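Local coordinates for SusD family protein (Bacteroides uniformis, PDB 7KV1), which probably binds beta-glucans at the surface of a human gut bacterium, as a glycan-binding protein of the SusD family, at residues 79-84 / 461-466; 98-103 / 498-503; 232-237 / 254-259; 286-291 / 404-409. All coordinates share one frame; numbering follows the deposited sequence.

Contact 1 of 4, residues 79-84 / 461-466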
# COMPACT_ATOMS: atom_id res chain seq x y z
N GLY A 79 1.14 11.60 4.99
CA GLY A 79 1.72 11.16 6.27
C GLY A 79 2.86 12.05 6.71
O GLY A 79 2.90 13.18 6.27
N ASP A 80 3.78 11.51 7.49
CA ASP A 80 4.86 12.28 8.16
C ASP A 80 6.24 11.71 7.87
O ASP A 80 7.15 12.20 8.52
CB ASP A 80 4.61 12.41 9.67
CG ASP A 80 4.51 11.08 10.40
OD1 ASP A 80 4.44 9.98 9.70
OD2 ASP A 80 4.50 11.16 11.65
N ASN A 81 6.41 10.80 6.91
CA ASN A 81 7.74 10.17 6.66
C ASN A 81 8.58 11.01 5.66
O ASN A 81 9.85 10.99 5.76
CB ASN A 81 7.64 8.75 6.13
CG ASN A 81 7.32 7.72 7.19
OD1 ASN A 81 7.69 7.90 8.36
ND2 ASN A 81 6.62 6.67 6.78
N PHE A 82 7.92 11.66 4.71
CA PHE A 82 8.59 12.24 3.51
C PHE A 82 8.14 13.68 3.31
O PHE A 82 7.07 14.07 3.77
CB PHE A 82 8.22 11.46 2.25
CG PHE A 82 8.77 10.06 2.25
CD1 PHE A 82 10.07 9.82 1.81
CD2 PHE A 82 8.05 9.01 2.82
CE1 PHE A 82 10.62 8.55 1.88
CE2 PHE A 82 8.58 7.73 2.84
CZ PHE A 82 9.87 7.51 2.39
N TRP A 83 8.89 14.41 2.50
CA TRP A 83 8.40 15.62 1.81
C TRP A 83 7.99 15.18 0.41
O TRP A 83 8.40 14.09 -0.04
CB TRP A 83 9.48 16.70 1.79
CG TRP A 83 10.08 17.06 3.11
CD1 TRP A 83 11.39 16.97 3.44
CD2 TRP A 83 9.40 17.61 4.26
NE1 TRP A 83 11.59 17.44 4.70
CE2 TRP A 83 10.39 17.82 5.25
CE3 TRP A 83 8.06 17.91 4.58
CZ2 TRP A 83 10.10 18.31 6.53
CZ3 TRP A 83 7.77 18.42 5.83
CH2 TRP A 83 8.78 18.62 6.78
N VAL A 84 7.17 15.97 -0.26
CA VAL A 84 6.74 15.66 -1.64
C VAL A 84 7.93 15.86 -2.60
O VAL A 84 8.14 14.97 -3.44
CB VAL A 84 5.51 16.49 -2.04
CG1 VAL A 84 5.19 16.33 -3.52
CG2 VAL A 84 4.33 16.06 -1.19
N GLU A 461 8.94 -0.16 10.71
CA GLU A 461 9.05 -1.35 9.84
C GLU A 461 8.73 -1.00 8.39
O GLU A 461 9.31 -1.64 7.51
CB GLU A 461 8.15 -2.46 10.38
CG GLU A 461 8.19 -3.79 9.64
CD GLU A 461 9.50 -4.55 9.74
OE1 GLU A 461 10.23 -4.28 10.69
OE2 GLU A 461 9.76 -5.42 8.85
N PHE A 462 7.85 -0.02 8.15
CA PHE A 462 7.17 0.14 6.84
C PHE A 462 7.45 1.49 6.18
O PHE A 462 6.68 1.91 5.30
CB PHE A 462 5.68 -0.14 7.02
CG PHE A 462 5.39 -1.56 7.43
CD1 PHE A 462 5.77 -2.63 6.65
CD2 PHE A 462 4.71 -1.81 8.61
CE1 PHE A 462 5.54 -3.93 7.06
CE2 PHE A 462 4.43 -3.11 9.01
CZ PHE A 462 4.86 -4.17 8.23
N VAL A 463 8.53 2.17 6.55
CA VAL A 463 8.87 3.47 5.91
C VAL A 463 8.93 3.26 4.39
O VAL A 463 9.66 2.39 3.95
CB VAL A 463 10.15 4.11 6.47
CG1 VAL A 463 10.52 5.37 5.69
CG2 VAL A 463 10.03 4.41 7.94
N GLY A 464 8.16 4.05 3.65
CA GLY A 464 8.20 4.07 2.18
C GLY A 464 7.34 2.98 1.57
O GLY A 464 7.41 2.80 0.33
N GLU A 465 6.54 2.29 2.39
CA GLU A 465 5.68 1.17 1.92
C GLU A 465 4.19 1.54 1.97
O GLU A 465 3.36 0.65 1.76
CB GLU A 465 5.99 -0.07 2.77
CG GLU A 465 7.41 -0.57 2.60
CD GLU A 465 7.69 -1.86 3.34
OE1 GLU A 465 7.12 -2.91 2.97
OE2 GLU A 465 8.47 -1.80 4.30
N GLY A 466 3.87 2.82 2.20
CA GLY A 466 2.49 3.33 2.10
C GLY A 466 1.57 2.88 3.23
O GLY A 466 0.34 2.77 2.95
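Val463, Asn81 and Phe82 carry most of this small buried contact between two loops. Val463 CG1 meets the Phe82 ring, and Val463 CG2 lies near Asn81 OD1. Phe82 CZ lies 4.0 Å from Val463 CG1, an apolar touch in which the two side chains cross obliquely. The Phe82 ring is held beside its own backbone N, with CG anti to the carbonyl carbon (chi1 -67°), and this carries the far end of the ring to the turn at 462-465. There Phe82 CE2 comes within 3.7 Å of Gly464 CA. Gly464 N lies in the plane of the ring, at its edge. Gly464 has a positive phi of 84° and sits in the type II turn from Phe462 to Glu465, closed by Glu465 N to Phe462 O at 2.9 Å. A residue without a side chain suits this position of the turn. The amide end of Asn81 approaches Val463, with Asn81 ND2 4.0 Å from Val463 CA. No hydrogen bond joins the two segments; Asn81 ND2 is bonded to Glu76 instead. The contact thus rests on apolar and van der Waals touches. It joins the loop between helices 71-76 and 93-99 to the loop between helices 451-461 and 468-474, and so links regions far apart in sequence. Around it, Val463 also packs on Met346, Gly464 O is bonded by Asn72, and Asn81 touches Arg468 on helix 468-474.

Contact 2 of 4, residues 98-103 / 498-503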
# COMPACT_ATOMS: atom_id res chain seq x y z
N LEU A 98 -2.37 17.76 -1.57
CA LEU A 98 -2.81 16.62 -0.73
C LEU A 98 -1.98 16.62 0.54
O LEU A 98 -2.54 16.45 1.63
CB LEU A 98 -2.63 15.32 -1.54
CG LEU A 98 -3.70 15.13 -2.62
CD1 LEU A 98 -3.23 14.20 -3.71
CD2 LEU A 98 -5.00 14.63 -2.00
N PHE A 99 -0.68 16.81 0.41
CA PHE A 99 0.29 16.80 1.52
C PHE A 99 -0.12 17.84 2.56
O PHE A 99 0.03 17.59 3.77
CB PHE A 99 1.71 17.03 1.00
CG PHE A 99 2.68 17.50 2.04
CD1 PHE A 99 2.79 18.85 2.33
CD2 PHE A 99 3.47 16.61 2.75
CE1 PHE A 99 3.68 19.30 3.27
CE2 PHE A 99 4.34 17.07 3.73
CZ PHE A 99 4.45 18.41 3.97
N ASN A 100 -0.64 18.97 2.10
CA ASN A 100 -1.02 20.10 2.98
C ASN A 100 -2.53 20.14 3.27
O ASN A 100 -2.98 21.19 3.78
CB ASN A 100 -0.54 21.40 2.39
CG ASN A 100 -0.37 22.45 3.45
OD1 ASN A 100 -0.14 22.13 4.62
ND2 ASN A 100 -0.61 23.69 3.06
N TYR A 101 -3.29 19.09 2.92
CA TYR A 101 -4.75 18.99 3.23
C TYR A 101 -5.52 20.13 2.58
O TYR A 101 -6.51 20.62 3.17
CB TYR A 101 -4.99 18.93 4.75
CG TYR A 101 -4.03 17.96 5.39
CD1 TYR A 101 -3.87 16.67 4.88
CD2 TYR A 101 -3.20 18.35 6.41
CE1 TYR A 101 -2.95 15.79 5.42
CE2 TYR A 101 -2.29 17.48 6.96
CZ TYR A 101 -2.16 16.19 6.47
OH TYR A 101 -1.18 15.39 7.00
N GLU A 102 -5.11 20.47 1.36
CA GLU A 102 -5.66 21.59 0.56
C GLU A 102 -5.96 21.10 -0.85
O GLU A 102 -6.04 21.96 -1.74
CB GLU A 102 -4.68 22.75 0.44
CG GLU A 102 -4.48 23.49 1.70
CD GLU A 102 -3.62 24.73 1.48
OE1 GLU A 102 -2.88 24.75 0.46
OE2 GLU A 102 -3.70 25.67 2.35
N ALA A 103 -6.16 19.80 -1.05
CA ALA A 103 -6.56 19.26 -2.36
C ALA A 103 -7.92 19.86 -2.74
O ALA A 103 -8.64 20.32 -1.87
CB ALA A 103 -6.61 17.74 -2.33
N TYR A 498 6.41 23.95 5.43
CA TYR A 498 5.97 23.08 4.30
C TYR A 498 4.51 22.68 4.52
O TYR A 498 3.61 23.15 3.82
CB TYR A 498 6.91 21.88 4.16
CG TYR A 498 8.34 22.18 3.77
CD1 TYR A 498 8.71 23.30 3.03
CD2 TYR A 498 9.35 21.33 4.17
CE1 TYR A 498 10.03 23.53 2.68
CE2 TYR A 498 10.68 21.55 3.85
CZ TYR A 498 11.02 22.65 3.09
OH TYR A 498 12.34 22.81 2.78
N ARG A 499 4.25 21.87 5.53
CA ARG A 499 2.87 21.59 5.98
C ARG A 499 2.45 22.75 6.88
O ARG A 499 3.15 22.99 7.86
CB ARG A 499 2.77 20.29 6.78
CG ARG A 499 1.34 19.95 7.16
CD ARG A 499 1.28 18.49 7.64
NE ARG A 499 1.23 17.61 6.50
CZ ARG A 499 1.73 16.38 6.43
NH1 ARG A 499 2.42 15.86 7.44
NH2 ARG A 499 1.57 15.70 5.31
N THR A 500 1.36 23.43 6.54
CA THR A 500 0.87 24.61 7.31
C THR A 500 -0.52 24.31 7.89
O THR A 500 -0.95 25.15 8.65
CB THR A 500 0.79 25.88 6.46
OG1 THR A 500 -0.17 25.58 5.45
CG2 THR A 500 2.14 26.28 5.90
N ASN A 501 -1.16 23.17 7.54
CA ASN A 501 -2.48 22.75 8.06
C ASN A 501 -2.27 21.52 8.95
O ASN A 501 -1.26 20.78 8.78
CB ASN A 501 -3.48 22.56 6.90
CG ASN A 501 -3.71 23.84 6.12
OD1 ASN A 501 -4.03 24.88 6.69
ND2 ASN A 501 -3.54 23.79 4.81
N SER A 502 -3.15 21.33 9.94
CA SER A 502 -3.24 20.08 10.73
C SER A 502 -4.33 19.18 10.14
O SER A 502 -5.36 19.67 9.67
CB SER A 502 -3.49 20.39 12.16
OG SER A 502 -2.45 21.22 12.65
N TRP A 503 -4.08 17.88 10.10
CA TRP A 503 -5.10 16.91 9.64
C TRP A 503 -6.32 16.93 10.57
O TRP A 503 -6.12 16.88 11.80
CB TRP A 503 -4.51 15.51 9.59
CG TRP A 503 -5.40 14.50 8.93
CD1 TRP A 503 -5.35 14.09 7.63
CD2 TRP A 503 -6.46 13.75 9.54
NE1 TRP A 503 -6.28 13.12 7.40
CE2 TRP A 503 -6.97 12.88 8.56
CE3 TRP A 503 -7.01 13.70 10.83
CZ2 TRP A 503 -8.03 11.98 8.80
CZ3 TRP A 503 -8.04 12.81 11.07
CH2 TRP A 503 -8.55 11.97 10.07
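Arg499 grips the carbonyl of Phe99 side-on with two nitrogens. Arg499 NH2 reaches Phe99 O at 2.9 Å, on a lone pair, and NE reaches the same oxygen at 3.0 Å. The guanidinium also lies on the Phe99 ring as a cation-pi stack, with CZ 4.2 Å from the ring centroid and the planes 27° apart. Tyr101 OH sits over the opposite face, 3.1 Å from Arg499 CZ, but is not hydrogen-bonded to it. A bend at chi3 (-81°) turns the guanidinium between the Phe99 ring and the Tyr101 hydroxyl. Next to it, Asn100 OD1 accepts from Thr500 N at 2.8 Å and, at a longer 3.3 Å, from Asn501 N; the two donors come from opposite faces of its plane. Asn100 ND2 donates in its amide plane to Thr500 OG1. Asn501 ND2 gives a straight bond to Asn100 O at 2.9 Å and a more bent one to Glu102 OE2, which it meets from above the carboxylate plane.

The loop 498-503 thereby binds the end of helix 93-99, which closes in a Schellman motif with Tyr101 as the positive-phi residue. The Tyr101 ring takes Trp503 edge-to-face, with planes at 87° and Trp503 CD1 3.7 Å from Tyr101 CE1.

Further out, Tyr101 OH bonds Met78 O and Arg499 NH1 bonds Gly79 O, helping to position the phenol and the guanidinium. Trp503 NE1 bonds Tyr469 OH, and Asp494 accepts from the backbone N of Tyr498 and Arg499.

Contact 3 of 4, residues 232-237 / 254-259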
# COMPACT_ATOMS: atom_id res chain seq x y z
N MET A 232 -3.06 -13.57 0.77
CA MET A 232 -3.22 -12.14 0.38
C MET A 232 -4.60 -11.67 0.83
O MET A 232 -4.70 -10.53 1.31
CB MET A 232 -3.00 -11.94 -1.11
CG MET A 232 -3.23 -10.51 -1.55
SD MET A 232 -4.86 -10.30 -2.27
CE MET A 232 -4.73 -8.65 -2.95
N ALA A 233 -5.62 -12.53 0.68
CA ALA A 233 -7.02 -12.28 1.07
C ALA A 233 -7.11 -12.00 2.57
O ALA A 233 -7.82 -11.04 2.99
CB ALA A 233 -7.90 -13.46 0.68
N TYR A 234 -6.46 -12.84 3.38
CA TYR A 234 -6.36 -12.64 4.85
C TYR A 234 -5.80 -11.24 5.19
O TYR A 234 -6.27 -10.60 6.11
CB TYR A 234 -5.50 -13.74 5.48
CG TYR A 234 -6.07 -15.13 5.45
CD1 TYR A 234 -7.38 -15.39 5.11
CD2 TYR A 234 -5.30 -16.20 5.88
CE1 TYR A 234 -7.88 -16.69 5.09
CE2 TYR A 234 -5.79 -17.49 5.90
CZ TYR A 234 -7.10 -17.74 5.50
OH TYR A 234 -7.58 -19.02 5.54
N MET A 235 -4.77 -10.79 4.47
CA MET A 235 -4.10 -9.50 4.72
C MET A 235 -5.03 -8.36 4.32
O MET A 235 -5.09 -7.36 5.02
CB MET A 235 -2.75 -9.45 3.99
CG MET A 235 -1.76 -10.49 4.56
SD MET A 235 -1.37 -10.23 6.34
CE MET A 235 -0.40 -8.73 6.30
N VAL A 236 -5.77 -8.50 3.23
CA VAL A 236 -6.76 -7.46 2.83
C VAL A 236 -7.85 -7.41 3.92
O VAL A 236 -8.27 -6.30 4.35
CB VAL A 236 -7.36 -7.74 1.44
CG1 VAL A 236 -8.47 -6.73 1.15
CG2 VAL A 236 -6.30 -7.68 0.36
N TYR A 237 -8.28 -8.58 4.37
CA TYR A 237 -9.36 -8.70 5.38
C TYR A 237 -8.92 -7.92 6.63
O TYR A 237 -9.67 -7.08 7.09
CB TYR A 237 -9.69 -10.17 5.67
CG TYR A 237 -10.86 -10.35 6.60
CD1 TYR A 237 -12.15 -10.37 6.10
CD2 TYR A 237 -10.70 -10.46 7.97
CE1 TYR A 237 -13.25 -10.53 6.91
CE2 TYR A 237 -11.79 -10.63 8.80
CZ TYR A 237 -13.06 -10.72 8.27
OH TYR A 237 -14.15 -10.87 9.07
N LEU A 254 -7.88 -11.78 13.52
CA LEU A 254 -6.79 -12.38 14.35
C LEU A 254 -6.63 -13.85 13.98
O LEU A 254 -5.51 -14.27 13.73
CB LEU A 254 -7.15 -12.23 15.81
CG LEU A 254 -6.14 -12.77 16.81
CD1 LEU A 254 -4.73 -12.30 16.44
CD2 LEU A 254 -6.53 -12.31 18.21
N GLY A 255 -7.73 -14.59 13.91
CA GLY A 255 -7.74 -16.00 13.48
C GLY A 255 -7.01 -16.16 12.16
O GLY A 255 -6.14 -17.05 12.07
N TYR A 256 -7.27 -15.31 11.18
CA TYR A 256 -6.63 -15.42 9.85
C TYR A 256 -5.13 -15.15 9.96
O TYR A 256 -4.35 -15.88 9.33
CB TYR A 256 -7.28 -14.51 8.83
CG TYR A 256 -8.71 -14.84 8.48
CD1 TYR A 256 -9.14 -16.16 8.39
CD2 TYR A 256 -9.65 -13.86 8.24
CE1 TYR A 256 -10.44 -16.49 8.08
CE2 TYR A 256 -10.96 -14.18 7.88
CZ TYR A 256 -11.36 -15.50 7.80
OH TYR A 256 -12.65 -15.85 7.47
N MET A 257 -4.75 -14.13 10.73
CA MET A 257 -3.32 -13.82 10.98
C MET A 257 -2.65 -15.04 11.65
O MET A 257 -1.57 -15.43 11.17
CB MET A 257 -3.13 -12.56 11.81
CG MET A 257 -3.72 -11.33 11.16
SD MET A 257 -3.00 -10.89 9.58
CE MET A 257 -4.07 -11.73 8.41
N LYS A 258 -3.27 -15.65 12.67
CA LYS A 258 -2.70 -16.84 13.37
C LYS A 258 -2.60 -18.05 12.44
O LYS A 258 -1.66 -18.82 12.63
CB LYS A 258 -3.52 -17.17 14.61
CG LYS A 258 -3.22 -16.21 15.74
CD LYS A 258 -4.21 -16.23 16.87
CE LYS A 258 -4.08 -17.42 17.79
NZ LYS A 258 -5.02 -17.21 18.91
N GLU A 259 -3.48 -18.20 11.44
CA GLU A 259 -3.29 -19.28 10.43
C GLU A 259 -1.96 -19.04 9.70
O GLU A 259 -1.31 -20.01 9.39
CB GLU A 259 -4.36 -19.32 9.35
CG GLU A 259 -5.75 -19.61 9.87
CD GLU A 259 -6.77 -19.74 8.74
OE1 GLU A 259 -6.45 -20.37 7.71
OE2 GLU A 259 -7.87 -19.18 8.91
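Tyr234 OH donates to Glu259 OE1 at 2.8 Å, the one hydrogen bond between segments 232-237 and 254-259. The carboxylate oxygen is met on its syn side, 35° out of its plane. The two helices follow each other in the chain and pack as an antiparallel hairpin, in keeping with the tetratricopeptide-like helical fold of the SusD family. The axes of the two segments approach to 9.3 Å, and their directions are 146° apart. An aromatic cluster fills the interface. Tyr234 and Tyr256 form an offset stack, with centroids 4.5 Å apart and planes at 7°. Tyr256 CB also lies over the Tyr234 ring. Tyr256 also turns an edge to the face of Tyr237, where its CD2 is 3.6 Å from Tyr237 CD2. Tyr237 OH is bonded to Glu197 on helix 185-201. An alanine at Tyr234 would probably leave Tyr256 without its stacking partner, Glu259 without its donor, and a gap between the helices. Met257 is bent at chi2 and chi3, which swings its methyl back to the opposite helix. Met257 CE lies 3.4 Å from Tyr234 O, and Met257 SD lies 3.7 Å from Met235 SD.

Contact 4 of 4, residues 286-291 / 404-409. With NCO (cobalt hexammine(III)), chain C; EDO (1,2-ethanediol), chain D.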
# COMPACT_ATOMS: atom_id res chain seq x y z
N SER A 286 7.33 -12.80 1.81
CA SER A 286 6.49 -12.10 0.82
C SER A 286 5.11 -12.76 0.75
O SER A 286 5.03 -13.94 0.45
CB SER A 286 7.19 -12.03 -0.52
OG SER A 286 6.48 -11.14 -1.38
N ILE A 287 4.04 -12.04 1.08
CA ILE A 287 2.66 -12.60 0.93
C ILE A 287 2.12 -12.13 -0.42
O ILE A 287 1.47 -12.95 -1.13
CB ILE A 287 1.78 -12.22 2.13
CG1 ILE A 287 2.20 -12.97 3.39
CG2 ILE A 287 0.32 -12.44 1.80
CD1 ILE A 287 1.52 -12.54 4.64
N TRP A 288 2.39 -10.87 -0.78
CA TRP A 288 1.97 -10.39 -2.12
C TRP A 288 2.84 -9.22 -2.58
O TRP A 288 3.12 -8.27 -1.79
CB TRP A 288 0.48 -10.04 -2.10
CG TRP A 288 -0.12 -9.91 -3.46
CD1 TRP A 288 -0.19 -10.88 -4.42
CD2 TRP A 288 -0.72 -8.74 -4.02
NE1 TRP A 288 -0.81 -10.39 -5.54
CE2 TRP A 288 -1.14 -9.08 -5.32
CE3 TRP A 288 -0.98 -7.45 -3.54
CZ2 TRP A 288 -1.81 -8.17 -6.14
CZ3 TRP A 288 -1.59 -6.54 -4.36
CH2 TRP A 288 -2.02 -6.90 -5.65
N GLU A 289 3.29 -9.33 -3.83
CA GLU A 289 4.08 -8.30 -4.52
C GLU A 289 3.40 -8.03 -5.85
O GLU A 289 2.71 -8.93 -6.36
CB GLU A 289 5.51 -8.76 -4.81
CG GLU A 289 6.20 -9.43 -3.67
CD GLU A 289 7.70 -9.62 -3.83
OE1 GLU A 289 8.26 -9.16 -4.87
OE2 GLU A 289 8.29 -10.21 -2.91
N ILE A 290 3.61 -6.83 -6.38
CA ILE A 290 3.26 -6.45 -7.76
C ILE A 290 4.54 -6.53 -8.59
O ILE A 290 5.51 -5.90 -8.20
CB ILE A 290 2.60 -5.08 -7.81
CG1 ILE A 290 1.34 -5.07 -6.93
CG2 ILE A 290 2.28 -4.70 -9.24
CD1 ILE A 290 0.79 -3.69 -6.68
N ASN A 291 4.53 -7.37 -9.62
CA ASN A 291 5.72 -7.75 -10.42
C ASN A 291 5.97 -6.69 -11.48
O ASN A 291 4.96 -6.31 -12.15
CB ASN A 291 5.57 -9.09 -11.14
CG ASN A 291 5.57 -10.25 -10.19
OD1 ASN A 291 6.30 -10.25 -9.20
ND2 ASN A 291 4.77 -11.26 -10.49
N ARG A 404 6.60 -4.46 -3.00
CA ARG A 404 6.29 -5.39 -1.88
C ARG A 404 5.02 -4.84 -1.23
O ARG A 404 5.08 -3.73 -0.66
CB ARG A 404 7.45 -5.52 -0.88
CG ARG A 404 8.64 -6.34 -1.34
CD ARG A 404 9.39 -5.84 -2.57
NE ARG A 404 10.68 -6.53 -2.66
CZ ARG A 404 11.59 -6.32 -3.60
NH1 ARG A 404 11.38 -5.46 -4.58
NH2 ARG A 404 12.72 -7.02 -3.58
N TYR A 405 3.90 -5.54 -1.36
CA TYR A 405 2.58 -5.00 -0.94
C TYR A 405 2.23 -5.49 0.46
O TYR A 405 1.90 -4.64 1.31
CB TYR A 405 1.46 -5.34 -1.93
CG TYR A 405 0.30 -4.38 -1.83
CD1 TYR A 405 -0.63 -4.47 -0.79
CD2 TYR A 405 0.19 -3.34 -2.72
CE1 TYR A 405 -1.67 -3.56 -0.68
CE2 TYR A 405 -0.84 -2.41 -2.61
CZ TYR A 405 -1.77 -2.52 -1.59
OH TYR A 405 -2.78 -1.59 -1.56
N TYR A 406 2.34 -6.80 0.69
CA TYR A 406 2.07 -7.47 1.98
C TYR A 406 3.28 -8.30 2.35
O TYR A 406 3.64 -9.15 1.55
CB TYR A 406 0.83 -8.35 1.91
CG TYR A 406 -0.45 -7.57 1.85
CD1 TYR A 406 -0.69 -6.54 2.76
CD2 TYR A 406 -1.39 -7.81 0.86
CE1 TYR A 406 -1.84 -5.77 2.67
CE2 TYR A 406 -2.56 -7.06 0.79
CZ TYR A 406 -2.78 -6.02 1.69
OH TYR A 406 -3.89 -5.24 1.61
N ARG A 407 3.87 -8.06 3.52
CA ARG A 407 4.98 -8.87 4.09
C ARG A 407 4.50 -9.55 5.39
O ARG A 407 3.69 -8.99 6.12
CB ARG A 407 6.17 -7.97 4.41
CG ARG A 407 6.71 -7.24 3.20
CD ARG A 407 8.06 -6.67 3.50
NE ARG A 407 8.11 -5.42 4.22
CZ ARG A 407 8.59 -5.24 5.45
NH1 ARG A 407 8.94 -6.27 6.21
NH2 ARG A 407 8.71 -4.01 5.94
N TYR A 408 5.10 -10.67 5.72
CA TYR A 408 4.79 -11.40 6.96
C TYR A 408 5.13 -10.55 8.21
O TYR A 408 4.53 -10.85 9.25
CB TYR A 408 5.50 -12.76 6.93
CG TYR A 408 5.33 -13.63 8.14
CD1 TYR A 408 4.13 -14.28 8.41
CD2 TYR A 408 6.37 -13.82 9.03
CE1 TYR A 408 3.99 -15.10 9.52
CE2 TYR A 408 6.26 -14.66 10.12
CZ TYR A 408 5.06 -15.27 10.38
OH TYR A 408 4.94 -16.08 11.47
N ALA A 409 6.01 -9.54 8.14
CA ALA A 409 6.21 -8.58 9.26
C ALA A 409 4.86 -7.94 9.62
O ALA A 409 4.52 -7.84 10.81
CB ALA A 409 7.26 -7.54 8.96
CO NCO C . 6.56 -20.02 11.46
N1 NCO C . 6.99 -21.08 9.81
N2 NCO C . 5.96 -19.07 13.11
N3 NCO C . 8.03 -20.97 12.57
N4 NCO C . 5.26 -21.42 11.97
N5 NCO C . 5.11 -19.05 10.42
N6 NCO C . 7.88 -18.63 11.00
C1 EDO D . -5.46 0.77 -0.13
O1 EDO D . -5.27 0.51 -1.51
C2 EDO D . -4.27 0.44 0.69
O2 EDO D . -3.96 -0.95 0.64
O HOH W 1 5.99 -8.61 -0.24
O HOH W 2 10.30 -9.22 -1.36
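Trp288 and Tyr406 pair in a two-stranded antiparallel sheet, whose segment axes run at 178°. Two classic beta bulges break its register. In one, Ile287 N and Trp288 N both donate to Tyr406 O, at 3.0 and 3.2 Å. In the other, Tyr406 N and Tyr405 N both donate to Trp288 O, at 3.0 and 2.9 Å. A water adds a further bond to Tyr406 O.

Aromatic and apolar contacts gather round Trp288 and Tyr406. The six-membered ring of Trp288 turns an edge to the face of Tyr405, offset, with planes at 62°, and its CE3 is 3.6 Å from Tyr405 CB. Tyr405 CG is anti to its backbone N (chi1 -157°), which lays the ring alongside Trp288. Ile290 CD1 touches Tyr405 CD2, and Ile287 CB packs on Tyr406 CB. An alanine at Tyr405 would probably leave the Trp288 edge and the Ile290 methyl without a facing partner and open a gap beside them. Helix 230-244 covers Trp288 and Tyr406, and Tyr406 OH bonds Glu239 there.

Charges sit on the other face. Glu289 OE1 lies over the guanidinium of Arg404, but no N-H points at it. Arg404 NH1 bonds Asn402 O and NH2 bonds Ile275 O. A water accepting from Arg404 NE also reaches Glu289 OE2.

Bound groups meet the hydroxyls. Tyr405 OH donates to O2 of 1,2-ethanediol, which is probably from the crystallisation liquor, at 2.6 Å. Tyr408, just past the N-cap residue Arg407, receives a bond at its OH from N5 of cobalt hexammine, 3.2 Å away.

Overall arrangement
Contacts 1 and 2 lie side by side, with centres about 15 Å apart. They touch where Val84 CG2 packs on Phe99 CB, and Trp83 packs on Phe99 and Tyr498. Contact 1 also meets contact 4, where Arg407 forms salt bridges with both Glu461 and Glu465. Contacts 3 and 4 have centres about 13 Å apart and touch through Met232 on Trp288 and Met235 on Tyr406. Contacts 2 and 3 are the most distant, with centres about 34 Å apart on opposite sides of the chain's centre. The cobalt hexammine pocket holds Tyr408 of contact 4, and the side chain of Glu259 in contact 3 lies about 10 Å from the ion.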